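PDB 4WV3: anthranilate-CoA ligase from Stigmatella aurantiaca, which belongs to the ANL superfamily of AMP-binding enzymes, in which a large N-terminal domain is joined to a small, separately folded C-terminal domain. Local coordinates for residues R211-A216 / S253-F258; I460-K463 / I467-E470; S4-Y9 / D191-A196; L172-G177 / S376-F381. All coordinates share one frame; numbering follows the deposited sequence.

Interaction 1: R211-A216 / S253-F258; sequences RTFALA and STISRF
Two flat groups, the phenyl ring of Phe213 and the guanidinium of Arg211, carry this contact and use different sides of themselves. One face of the Phe213 ring receives Thr254 CG2, a CH-pi contact in which the methyl carbon lies 4.0 Å from the ring centroid of Phe213 and 21° off the normal, displaced toward the rim near CZ. The ring's edge meets Ile255, whose CG1 lies 3.7 Å from Phe213 CD2. The ring crosses both of these helix side chains at about a right angle.

The guanidinium of Arg211 is used at its edge. NH1 donates to the backbone carbonyl of Phe258 at 2.9 Å between NH1 and O, with an N-H...O angle of 155°, and the acceptor lies practically in the guanidinium plane. A bend at chi3 (-59°) turns the end of an otherwise extended chain to this oxygen, while NE of the same group bonds Ser237 OG.

The setting is a beta-alpha-beta crossover: the chain leaves strand 237-239, runs through helix 248-258 and returns in strand 262-265, with strand 211-214 lying between those two strands in the sheet. Segment 253-258 runs nearly antiparallel to strand 211-214. Phe263 adds a second ring beside Phe213, and Thr254 OG1 is satisfied within its helix by Asn250 O.

The chemistry is therefore divided: apolar packing fills the buried sheet-helix interface, whereas a planar cation, shared between a serine and a carbonyl, ties its partly exposed margin.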
loop_
_atom_site.group_PDB
_atom_site.type_symbol
_atom_site.label_atom_id
_atom_site.label_comp_id
_atom_site.label_asym_id
_atom_site.label_seq_id
_atom_site.Cartn_x
_atom_site.Cartn_y
_atom_site.Cartn_z
ATOM N N ARG A 211 16.184 -10.393 -0.359
ATOM C CA ARG A 211 16.220 -9.220 0.504
ATOM C C ARG A 211 15.279 -8.164 -0.060
ATOM O O ARG A 211 15.486 -7.664 -1.164
ATOM C CB ARG A 211 17.638 -8.664 0.606
ATOM C CG ARG A 211 17.735 -7.351 1.367
ATOM C CD ARG A 211 19.186 -6.967 1.593
ATOM N NE ARG A 211 19.900 -7.997 2.340
ATOM C CZ ARG A 211 21.207 -7.982 2.576
ATOM N NH1 ARG A 211 21.954 -6.986 2.119
ATOM N NH2 ARG A 211 21.768 -8.964 3.267
ATOM N N THR A 212 14.241 -7.833 0.700
ATOM C CA THR A 212 13.206 -6.926 0.217
ATOM C C THR A 212 13.486 -5.465 0.547
ATOM O O THR A 212 14.163 -5.151 1.526
ATOM C CB THR A 212 11.821 -7.295 0.786
ATOM O OG1 THR A 212 11.868 -7.261 2.219
ATOM C CG2 THR A 212 11.402 -8.682 0.323
ATOM N N PHE A 213 12.958 -4.579 -0.289
ATOM C CA PHE A 213 12.995 -3.146 -0.031
ATOM C C PHE A 213 11.791 -2.476 -0.676
ATOM O O PHE A 213 11.652 -2.467 -1.899
ATOM C CB PHE A 213 14.295 -2.524 -0.545
ATOM C CG PHE A 213 14.289 -1.020 -0.542
ATOM C CD1 PHE A 213 13.941 -0.315 0.599
ATOM C CD2 PHE A 213 14.639 -0.312 -1.681
ATOM C CE1 PHE A 213 13.932 1.069 0.603
ATOM C CE2 PHE A 213 14.636 1.072 -1.683
ATOM C CZ PHE A 213 14.283 1.763 -0.540
ATOM N N ALA A 214 10.916 -1.923 0.156
ATOM C CA ALA A 214 9.720 -1.254 -0.330
ATOM C C ALA A 214 9.767 0.233 -0.024
ATOM O O ALA A 214 10.085 0.636 1.095
ATOM C CB ALA A 214 8.480 -1.874 0.285
ATOM N N LEU A 215 9.452 1.048 -1.025
ATOM C CA LEU A 215 9.307 2.477 -0.809
ATOM C C LEU A 215 8.027 2.708 -0.015
ATOM O O LEU A 215 7.909 3.681 0.729
ATOM C CB LEU A 215 9.261 3.226 -2.142
ATOM C CG LEU A 215 9.226 4.752 -2.052
ATOM C CD1 LEU A 215 10.371 5.254 -1.188
ATOM C CD2 LEU A 215 9.282 5.375 -3.436
ATOM N N ALA A 216 7.076 1.791 -0.178
ATOM C CA ALA A 216 5.836 1.811 0.585
ATOM C C ALA A 216 6.132 1.654 2.071
ATOM O O ALA A 216 6.939 0.813 2.467
ATOM C CB ALA A 216 4.905 0.707 0.111
ATOM N N SER A 253 19.683 4.974 -4.316
ATOM C CA SER A 253 20.955 4.853 -3.618
ATOM C C SER A 253 20.862 3.814 -2.507
ATOM O O SER A 253 21.831 3.108 -2.221
ATOM C CB SER A 253 21.376 6.203 -3.044
ATOM O OG SER A 253 21.307 7.206 -4.040
ATOM N N THR A 254 19.691 3.729 -1.884
ATOM C CA THR A 254 19.433 2.715 -0.869
ATOM C C THR A 254 19.534 1.330 -1.500
ATOM O O THR A 254 20.074 0.398 -0.900
ATOM C CB THR A 254 18.045 2.907 -0.223
ATOM O OG1 THR A 254 18.010 4.163 0.466
ATOM C CG2 THR A 254 17.749 1.791 0.766
ATOM N N ILE A 255 19.024 1.211 -2.722
ATOM C CA ILE A 255 19.132 -0.023 -3.492
ATOM C C ILE A 255 20.597 -0.376 -3.744
ATOM O O ILE A 255 20.987 -1.541 -3.676
ATOM C CB ILE A 255 18.384 0.089 -4.839
ATOM C CG1 ILE A 255 16.895 0.353 -4.599
ATOM C CG2 ILE A 255 18.574 -1.170 -5.674
ATOM C CD1 ILE A 255 16.074 0.437 -5.869
ATOM N N SER A 256 21.408 0.640 -4.022
ATOM C CA SER A 256 22.829 0.433 -4.271
ATOM C C SER A 256 23.579 0.027 -3.006
ATOM O O SER A 256 24.406 -0.885 -3.031
ATOM C CB SER A 256 23.462 1.692 -4.869
ATOM O OG SER A 256 22.973 1.937 -6.175
ATOM N N ARG A 257 23.284 0.703 -1.902
ATOM C CA ARG A 257 23.999 0.466 -0.652
ATOM C C ARG A 257 23.659 -0.876 -0.006
ATOM O O ARG A 257 24.549 -1.670 0.293
ATOM C CB ARG A 257 23.749 1.603 0.343
ATOM C CG ARG A 257 24.376 1.368 1.709
ATOM C CD ARG A 257 24.245 2.585 2.608
ATOM N NE ARG A 257 25.017 3.720 2.111
ATOM C CZ ARG A 257 26.289 3.952 2.423
ATOM N NH1 ARG A 257 26.937 3.125 3.232
ATOM N NH2 ARG A 257 26.912 5.011 1.925
ATOM N N PHE A 258 22.369 -1.126 0.204
ATOM C CA PHE A 258 21.937 -2.313 0.937
ATOM C C PHE A 258 21.711 -3.529 0.045
ATOM O O PHE A 258 21.549 -4.645 0.539
ATOM C CB PHE A 258 20.686 -2.007 1.761
ATOM C CG PHE A 258 20.909 -0.981 2.833
ATOM C CD1 PHE A 258 21.466 -1.343 4.049
ATOM C CD2 PHE A 258 20.570 0.345 2.625
ATOM C CE1 PHE A 258 21.674 -0.403 5.039
ATOM C CE2 PHE A 258 20.776 1.291 3.612
ATOM C CZ PHE A 258 21.330 0.917 4.820
#

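Interaction 2: I460-K463 / I467-E470; sequences IILK and IPSE
Leu462 meets Ile467 and Pro468 by apolar contact, through a single methyl group. Its CD1 points at the peptide link between Ile467 and Pro468, lying 3.9 Å from Ile467 C and 3.8 Å from Pro468 N. The same methyl reaches the pyrrolidine ring, with Leu462 CD1 3.9 Å from Pro468 CD and about as far from CG, so that it rests against the CD-CG side of the proline. Ile467 takes part through its backbone, since its own side chain sets out away from the strand. In Leu462, CG lies anti to the carbonyl carbon (chi1 -64°) and the extended second torsion carries CD1 outward to the loop.

Hydrogen bonding takes place around this pair, not between the segments. Strand 454-462 is paired on one side with strand 439-448 and on the other with strand 492-496. At the end of the loop, Ser469 occupies the N-cap of helix 470-483 and its OG caps the backbone N of Leu472. Lys463 sends NZ back to Pro437 O.

Phe495 of the neighbouring strand touches both Leu462 and Pro468, and Leu472 of the helix also meets Leu462. The short connection from strand to helix in the C-terminal domain is thus folded back over the strand's last apolar side chain. Being purely van der Waals, the contact depends on fit: a buried leucine is covered by an exposed proline whose nitrogen has no hydrogen to donate.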
loop_
_atom_site.group_PDB
_atom_site.type_symbol
_atom_site.label_atom_id
_atom_site.label_comp_id
_atom_site.label_asym_id
_atom_site.label_seq_id
_atom_site.Cartn_x
_atom_site.Cartn_y
_atom_site.Cartn_z
ATOM N N ILE A 460 -1.772 16.820 -16.682
ATOM C CA ILE A 460 -0.505 16.204 -17.055
ATOM C C ILE A 460 0.705 16.844 -16.380
ATOM O O ILE A 460 0.879 18.062 -16.414
ATOM C CB ILE A 460 -0.302 16.247 -18.584
ATOM C CG1 ILE A 460 -1.460 15.539 -19.291
ATOM C CG2 ILE A 460 1.033 15.623 -18.968
ATOM C CD1 ILE A 460 -1.310 15.480 -20.795
ATOM N N ILE A 461 1.533 16.005 -15.763
ATOM C CA ILE A 461 2.824 16.434 -15.243
ATOM C C ILE A 461 3.910 16.055 -16.242
ATOM O O ILE A 461 4.076 14.880 -16.573
ATOM C CB ILE A 461 3.140 15.776 -13.888
ATOM C CG1 ILE A 461 2.103 16.178 -12.839
ATOM C CG2 ILE A 461 4.541 16.152 -13.427
ATOM C CD1 ILE A 461 2.359 15.581 -11.472
ATOM N N LEU A 462 4.644 17.051 -16.724
ATOM C CA LEU A 462 5.685 16.817 -17.721
ATOM C C LEU A 462 7.003 16.390 -17.082
ATOM O O LEU A 462 7.197 16.547 -15.876
ATOM C CB LEU A 462 5.897 18.070 -18.571
ATOM C CG LEU A 462 4.708 18.505 -19.428
ATOM C CD1 LEU A 462 5.002 19.829 -20.114
ATOM C CD2 LEU A 462 4.367 17.430 -20.449
ATOM N N LYS A 463 7.900 15.845 -17.902
ATOM C CA LYS A 463 9.250 15.500 -17.464
ATOM C C LYS A 463 9.941 16.747 -16.921
ATOM O O LYS A 463 9.649 17.856 -17.370
ATOM C CB LYS A 463 10.054 14.915 -18.627
ATOM C CG LYS A 463 9.545 13.575 -19.134
ATOM C CD LYS A 463 9.657 12.500 -18.067
ATOM C CE LYS A 463 9.154 11.160 -18.577
ATOM N NZ LYS A 463 9.956 10.663 -19.728
ATOM N N ILE A 467 8.602 22.494 -20.359
ATOM C CA ILE A 467 7.417 23.343 -20.347
ATOM C C ILE A 467 6.573 23.098 -21.596
ATOM O O ILE A 467 7.103 22.706 -22.635
ATOM C CB ILE A 467 7.792 24.841 -20.250
ATOM C CG1 ILE A 467 8.758 25.230 -21.370
ATOM C CG2 ILE A 467 8.395 25.154 -18.887
ATOM C CD1 ILE A 467 9.148 26.691 -21.351
ATOM N N PRO A 468 5.251 23.311 -21.492
ATOM C CA PRO A 468 4.347 23.108 -22.630
ATOM C C PRO A 468 4.715 23.965 -23.838
ATOM O O PRO A 468 5.369 24.998 -23.697
ATOM C CB PRO A 468 2.990 23.552 -22.079
ATOM C CG PRO A 468 3.095 23.345 -20.613
ATOM C CD PRO A 468 4.515 23.665 -20.264
ATOM N N SER A 469 4.297 23.521 -25.017
ATOM C CA SER A 469 4.490 24.285 -26.241
ATOM C C SER A 469 3.346 24.003 -27.205
ATOM O O SER A 469 2.542 23.098 -26.978
ATOM C CB SER A 469 5.831 23.944 -26.893
ATOM O OG SER A 469 5.870 22.593 -27.316
ATOM N N GLU A 470 3.278 24.783 -28.277
ATOM C CA GLU A 470 2.227 24.633 -29.274
ATOM C C GLU A 470 2.332 23.273 -29.958
ATOM O O GLU A 470 1.325 22.674 -30.337
ATOM C CB GLU A 470 2.321 25.759 -30.304
ATOM C CG GLU A 470 1.035 26.034 -31.063
ATOM C CD GLU A 470 1.103 27.326 -31.856
ATOM O OE1 GLU A 470 2.052 28.109 -31.633
ATOM O OE2 GLU A 470 0.213 27.557 -32.700
#

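Interaction 3: S4-Y9 / D191-A196; sequences SDLPLY and DYPLTA
Leu6 lays its two methyl groups against the ring of Pro193 and the side chain of Leu194. The forked end straddles the proline's CG, with Leu6 CD2 at 3.9 Å and CD1 at 4.1 Å from that atom, and the two side chains meet at a slant. Leu6 CD1 also turns toward the neighbouring residue, coming within 4.2 Å of Leu194 CG. Here the CB of Leu194 does not point at the N-terminal segment, and it is the outer part of the side chain that closes the distance. Leu6 puts CG anti to its carbonyl carbon (chi1 -66°), which projects both methyls at the helix.

Beneath the apolar surface the helix is held by its own bonds. Asp191 O accepts twice from Thr195: from the backbone N at 3.0 Å, and from OG1 at 2.8 Å between Thr195 OG1 and Asp191 O, the hydroxyl lying 17° from the carbonyl plane. Asp191 OD2 accepts from Ala188 N and His187 ND1, which ties the helix start to the preceding strand.

Lys190 also touches Leu6, and Tyr10 touches Pro193, while helix 221-234 meets the helix through Ala196 and Thr195. The arrangement is that of an irregular N-terminal arm laid over the opening turn of a helix. Pro193 stands at the third position of helix 191-204, a first-turn site where a proline is readily accommodated because the helix requires no backbone N-H there.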
loop_
_atom_site.group_PDB
_atom_site.type_symbol
_atom_site.label_atom_id
_atom_site.label_comp_id
_atom_site.label_asym_id
_atom_site.label_seq_id
_atom_site.Cartn_x
_atom_site.Cartn_y
_atom_site.Cartn_z
ATOM N N SER A 4 -7.548 -23.586 7.868
ATOM C CA SER A 4 -7.618 -24.851 8.589
ATOM C C SER A 4 -6.248 -25.516 8.726
ATOM O O SER A 4 -6.059 -26.392 9.569
ATOM C CB SER A 4 -8.606 -25.799 7.906
ATOM O OG SER A 4 -8.336 -25.904 6.520
ATOM N N ASP A 5 -5.296 -25.095 7.896
ATOM C CA ASP A 5 -3.928 -25.600 7.983
ATOM C C ASP A 5 -3.208 -24.994 9.184
ATOM O O ASP A 5 -2.238 -25.557 9.690
ATOM C CB ASP A 5 -3.153 -25.319 6.692
ATOM C CG ASP A 5 -3.686 -26.105 5.509
ATOM O OD1 ASP A 5 -4.328 -27.157 5.726
ATOM O OD2 ASP A 5 -3.461 -25.669 4.361
ATOM N N LEU A 6 -3.695 -23.846 9.641
ATOM C CA LEU A 6 -3.128 -23.180 10.805
ATOM C C LEU A 6 -3.655 -23.813 12.085
ATOM O O LEU A 6 -4.732 -24.407 12.085
ATOM C CB LEU A 6 -3.484 -21.691 10.786
ATOM C CG LEU A 6 -2.881 -20.851 9.661
ATOM C CD1 LEU A 6 -3.489 -19.460 9.657
ATOM C CD2 LEU A 6 -1.369 -20.776 9.806
ATOM N N PRO A 7 -2.888 -23.701 13.181
ATOM C CA PRO A 7 -3.418 -24.120 14.481
ATOM C C PRO A 7 -4.562 -23.200 14.897
ATOM O O PRO A 7 -4.538 -22.016 14.558
ATOM C CB PRO A 7 -2.220 -23.945 15.419
ATOM C CG PRO A 7 -1.340 -22.948 14.738
ATOM C CD PRO A 7 -1.500 -23.220 13.276
ATOM N N LEU A 8 -5.549 -23.738 15.610
ATOM C CA LEU A 8 -6.713 -22.960 16.024
ATOM C C LEU A 8 -6.293 -21.739 16.835
ATOM O O LEU A 8 -6.875 -20.662 16.705
ATOM C CB LEU A 8 -7.681 -23.826 16.833
ATOM C CG LEU A 8 -9.029 -23.188 17.175
ATOM C CD1 LEU A 8 -9.812 -22.874 15.907
ATOM C CD2 LEU A 8 -9.829 -24.094 18.099
ATOM N N TYR A 9 -5.273 -21.917 17.666
ATOM C CA TYR A 9 -4.687 -20.809 18.403
ATOM C C TYR A 9 -3.344 -20.423 17.793
ATOM O O TYR A 9 -2.365 -21.165 17.891
ATOM C CB TYR A 9 -4.533 -21.164 19.881
ATOM C CG TYR A 9 -5.849 -21.221 20.623
ATOM C CD1 TYR A 9 -6.616 -22.379 20.630
ATOM C CD2 TYR A 9 -6.329 -20.113 21.307
ATOM C CE1 TYR A 9 -7.821 -22.433 21.303
ATOM C CE2 TYR A 9 -7.534 -20.156 21.983
ATOM C CZ TYR A 9 -8.275 -21.320 21.979
ATOM O OH TYR A 9 -9.475 -21.370 22.650
ATOM N N ASP A 191 -4.326 -13.936 8.993
ATOM C CA ASP A 191 -4.180 -13.243 7.718
ATOM C C ASP A 191 -2.723 -13.059 7.307
ATOM O O ASP A 191 -2.410 -12.980 6.119
ATOM C CB ASP A 191 -4.887 -11.888 7.770
ATOM C CG ASP A 191 -6.371 -12.018 8.035
ATOM O OD1 ASP A 191 -6.953 -13.054 7.649
ATOM O OD2 ASP A 191 -6.956 -11.090 8.630
ATOM N N TYR A 192 -1.834 -12.999 8.292
ATOM C CA TYR A 192 -0.421 -12.737 8.025
ATOM C C TYR A 192 0.341 -13.902 7.373
ATOM O O TYR A 192 0.979 -13.709 6.338
ATOM C CB TYR A 192 0.286 -12.210 9.282
ATOM C CG TYR A 192 -0.090 -10.785 9.615
ATOM C CD1 TYR A 192 0.785 -9.740 9.356
ATOM C CD2 TYR A 192 -1.329 -10.482 10.166
ATOM C CE1 TYR A 192 0.447 -8.435 9.649
ATOM C CE2 TYR A 192 -1.679 -9.178 10.460
ATOM C CZ TYR A 192 -0.786 -8.159 10.200
ATOM O OH TYR A 192 -1.123 -6.859 10.489
ATOM N N PRO A 193 0.280 -15.113 7.959
ATOM C CA PRO A 193 0.963 -16.204 7.255
ATOM C C PRO A 193 0.217 -16.623 5.990
ATOM O O PRO A 193 0.832 -17.157 5.065
ATOM C CB PRO A 193 0.949 -17.341 8.281
ATOM C CG PRO A 193 -0.229 -17.059 9.134
ATOM C CD PRO A 193 -0.294 -15.566 9.239
ATOM N N LEU A 194 -1.089 -16.376 5.952
ATOM C CA LEU A 194 -1.901 -16.718 4.788
ATOM C C LEU A 194 -1.530 -15.887 3.564
ATOM O O LEU A 194 -1.298 -16.432 2.486
ATOM C CB LEU A 194 -3.389 -16.565 5.101
ATOM C CG LEU A 194 -4.062 -17.727 5.832
ATOM C CD1 LEU A 194 -5.501 -17.375 6.189
ATOM C CD2 LEU A 194 -4.012 -18.982 4.982
ATOM N N THR A 195 -1.475 -14.568 3.728
ATOM C CA THR A 195 -1.073 -13.689 2.634
ATOM C C THR A 195 0.387 -13.921 2.263
ATOM O O THR A 195 0.764 -13.814 1.096
ATOM C CB THR A 195 -1.278 -12.198 2.976
ATOM O OG1 THR A 195 -0.618 -11.891 4.211
ATOM C CG2 THR A 195 -2.759 -11.871 3.099
ATOM N N ALA A 196 1.203 -14.242 3.262
ATOM C CA ALA A 196 2.621 -14.497 3.039
ATOM C C ALA A 196 2.827 -15.741 2.187
ATOM O O ALA A 196 3.768 -15.816 1.396
ATOM C CB ALA A 196 3.356 -14.631 4.365
#

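Interaction 4: L172-G177 / S376-F381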
loop_
_atom_site.group_PDB
_atom_site.type_symbol
_atom_site.label_atom_id
_atom_site.label_comp_id
_atom_site.label_asym_id
_atom_site.label_seq_id
_atom_site.Cartn_x
_atom_site.Cartn_y
_atom_site.Cartn_z
ATOM N N LEU A 172 -4.820 -3.035 13.240
ATOM C CA LEU A 172 -5.864 -2.136 12.766
ATOM C C LEU A 172 -5.260 -1.063 11.866
ATOM O O LEU A 172 -4.499 -0.210 12.324
ATOM C CB LEU A 172 -6.588 -1.492 13.950
ATOM C CG LEU A 172 -7.674 -0.466 13.622
ATOM C CD1 LEU A 172 -8.754 -1.088 12.753
ATOM C CD2 LEU A 172 -8.273 0.102 14.900
ATOM N N ASN A 173 -5.597 -1.116 10.582
ATOM C CA ASN A 173 -5.074 -0.156 9.615
ATOM C C ASN A 173 -6.133 0.824 9.133
ATOM O O ASN A 173 -7.192 0.421 8.651
ATOM C CB ASN A 173 -4.449 -0.882 8.421
ATOM C CG ASN A 173 -3.169 -1.602 8.786
ATOM O OD1 ASN A 173 -2.080 -1.035 8.701
ATOM N ND2 ASN A 173 -3.295 -2.859 9.196
ATOM N N TYR A 174 -5.838 2.112 9.264
ATOM C CA TYR A 174 -6.765 3.154 8.840
ATOM C C TYR A 174 -6.507 3.593 7.404
ATOM O O TYR A 174 -5.589 4.367 7.132
ATOM C CB TYR A 174 -6.710 4.348 9.794
ATOM C CG TYR A 174 -7.470 4.118 11.080
ATOM C CD1 TYR A 174 -8.803 4.486 11.193
ATOM C CD2 TYR A 174 -6.860 3.521 12.175
ATOM C CE1 TYR A 174 -9.507 4.275 12.362
ATOM C CE2 TYR A 174 -7.555 3.304 13.350
ATOM C CZ TYR A 174 -8.879 3.684 13.438
ATOM O OH TYR A 174 -9.579 3.473 14.603
ATOM N N SER A 175 -7.329 3.086 6.491
ATOM C CA SER A 175 -7.213 3.407 5.076
ATOM C C SER A 175 -7.899 4.730 4.764
ATOM O O SER A 175 -9.080 4.908 5.062
ATOM C CB SER A 175 -7.828 2.288 4.232
ATOM O OG SER A 175 -7.773 2.596 2.850
ATOM N N SER A 176 -7.155 5.655 4.165
ATOM C CA SER A 176 -7.697 6.961 3.803
ATOM C C SER A 176 -8.857 6.824 2.822
ATOM O O SER A 176 -8.762 6.101 1.829
ATOM C CB SER A 176 -6.604 7.847 3.205
ATOM O OG SER A 176 -6.069 7.271 2.027
ATOM N N GLY A 177 -9.953 7.520 3.110
ATOM C CA GLY A 177 -11.142 7.449 2.281
ATOM C C GLY A 177 -11.337 8.671 1.404
ATOM O O GLY A 177 -10.415 9.463 1.208
ATOM N N SER A 376 -15.251 -7.135 8.969
ATOM C CA SER A 376 -15.981 -5.877 8.871
ATOM C C SER A 376 -15.030 -4.723 9.164
ATOM O O SER A 376 -13.897 -4.941 9.591
ATOM C CB SER A 376 -17.152 -5.846 9.855
ATOM O OG SER A 376 -16.695 -5.860 11.196
ATOM N N TYR A 377 -15.491 -3.498 8.930
ATOM C CA TYR A 377 -14.709 -2.319 9.283
ATOM C C TYR A 377 -14.792 -2.071 10.782
ATOM O O TYR A 377 -15.598 -2.688 11.478
ATOM C CB TYR A 377 -15.213 -1.078 8.540
ATOM C CG TYR A 377 -14.933 -1.078 7.056
ATOM C CD1 TYR A 377 -13.635 -0.966 6.575
ATOM C CD2 TYR A 377 -15.968 -1.172 6.135
ATOM C CE1 TYR A 377 -13.375 -0.960 5.218
ATOM C CE2 TYR A 377 -15.717 -1.167 4.776
ATOM C CZ TYR A 377 -14.418 -1.060 4.323
ATOM O OH TYR A 377 -14.165 -1.054 2.970
ATOM N N TRP A 378 -13.956 -1.164 11.272
ATOM C CA TRP A 378 -14.026 -0.742 12.664
ATOM C C TRP A 378 -14.796 0.571 12.770
ATOM O O TRP A 378 -14.391 1.587 12.201
ATOM C CB TRP A 378 -12.624 -0.598 13.263
ATOM C CG TRP A 378 -12.631 -0.207 14.710
ATOM C CD1 TRP A 378 -12.216 0.980 15.241
ATOM C CD2 TRP A 378 -13.089 -1.000 15.813
ATOM N NE1 TRP A 378 -12.379 0.972 16.605
ATOM C CE2 TRP A 378 -12.914 -0.232 16.981
ATOM C CE3 TRP A 378 -13.626 -2.286 15.926
ATOM C CZ2 TRP A 378 -13.259 -0.707 18.246
ATOM C CZ3 TRP A 378 -13.967 -2.756 17.182
ATOM C CH2 TRP A 378 -13.782 -1.969 18.325
ATOM N N HIS A 379 -15.912 0.530 13.492
ATOM C CA HIS A 379 -16.783 1.690 13.680
ATOM C C HIS A 379 -17.341 2.254 12.375
ATOM O O HIS A 379 -17.399 3.469 12.189
ATOM C CB HIS A 379 -16.080 2.783 14.489
ATOM C CG HIS A 379 -15.873 2.427 15.927
ATOM N ND1 HIS A 379 -15.060 3.157 16.767
ATOM C CD2 HIS A 379 -16.378 1.418 16.676
ATOM C CE1 HIS A 379 -15.072 2.611 17.971
ATOM N NE2 HIS A 379 -15.864 1.555 17.941
ATOM N N ASN A 380 -17.752 1.365 11.478
ATOM C CA ASN A 380 -18.472 1.774 10.279
ATOM C C ASN A 380 -19.480 0.712 9.855
ATOM O O ASN A 380 -19.289 0.017 8.856
ATOM C CB ASN A 380 -17.509 2.100 9.137
ATOM C CG ASN A 380 -17.946 3.314 8.344
ATOM O OD1 ASN A 380 -17.142 4.197 8.044
ATOM N ND2 ASN A 380 -19.231 3.373 8.013
ATOM N N PHE A 381 -20.549 0.604 10.638
ATOM C CA PHE A 381 -21.588 -0.405 10.455
ATOM C C PHE A 381 -22.161 -0.415 9.040
ATOM O O PHE A 381 -22.263 -1.468 8.413
ATOM C CB PHE A 381 -22.701 -0.169 11.484
ATOM C CG PHE A 381 -23.870 -1.105 11.360
ATOM C CD1 PHE A 381 -23.835 -2.359 11.945
ATOM C CD2 PHE A 381 -25.018 -0.716 10.687
ATOM C CE1 PHE A 381 -24.915 -3.217 11.842
ATOM C CE2 PHE A 381 -26.099 -1.569 10.582
ATOM C CZ PHE A 381 -26.049 -2.820 11.162
#
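Tyr174 OH meets the indole of Trp378 while bonded to a carboxylate outside both segments, Asp105 OD2. The hydroxyl oxygen lies 3.7 Å from Trp378 CD1, a contact without a hydrogen bond. Asp105 serves the facing segment as well: Trp378 NE1 bonds its backbone O, and His379 ND1 bonds OD1. One aspartate thus gathers three aromatic side chains, and its two carboxylate oxygens go to different residues.

Leu172 supplies the apolar part. Its CD1 lies 3.9 Å from Trp378 CB, and CD2 approaches the pyrrole side of the indole at 4.1 Å from Trp378 CD1, with the two side chains crossing at about a right angle. Trp378 CB points toward the strand, and CG, anti to the backbone N (chi1 -178°), turns the indole forward beside its own carbonyl and alongside His379, so that CB and CD1 are the atoms offered to the strand. The next residue lies on the indole: His379 NE2 is 3.3 Å above the Trp378 plane, displaced toward the rim.

Strand 169-175 pairs with strand 183-188, whose Gly184 bonds the backbone of Trp378. Ser175, at the end of the same strand, touches the bound 5'-O-[(S)-[(2-aminobenzoyl)oxy](hydroxy)phosphoryl]adenosine.

Chemically, the segments meet directly by van der Waals contact, Leu172 aliphatic and Tyr174 through its hydroxyl oxygen; the side-chain hydrogen bonds linking them pass through Asp105, which probably fixes the rotation of the indole.

How the interactions relate
Interactions 1 and 3 are buried contacts, whereas 2 and 4 are only partly buried. Interaction 1 alone hydrogen-bonds its two segments directly; interaction 4 adds to direct packing an outside aspartate that bonds both segments. Interactions 2 and 3 rest on aliphatic packing, each matching one leucine with a proline; in interaction 2 the proline is exposed, in interaction 3 it is buried. No element is shared between contacts, but helix 191-204 of interaction 3 leads along the chain into strand 211-214 of interaction 1. Interactions 3 and 4 come within about 5 Å at their nearest atoms without touching. Interaction 2 stands apart, in the C-terminal domain, its centre about 50 Å from that of interaction 3.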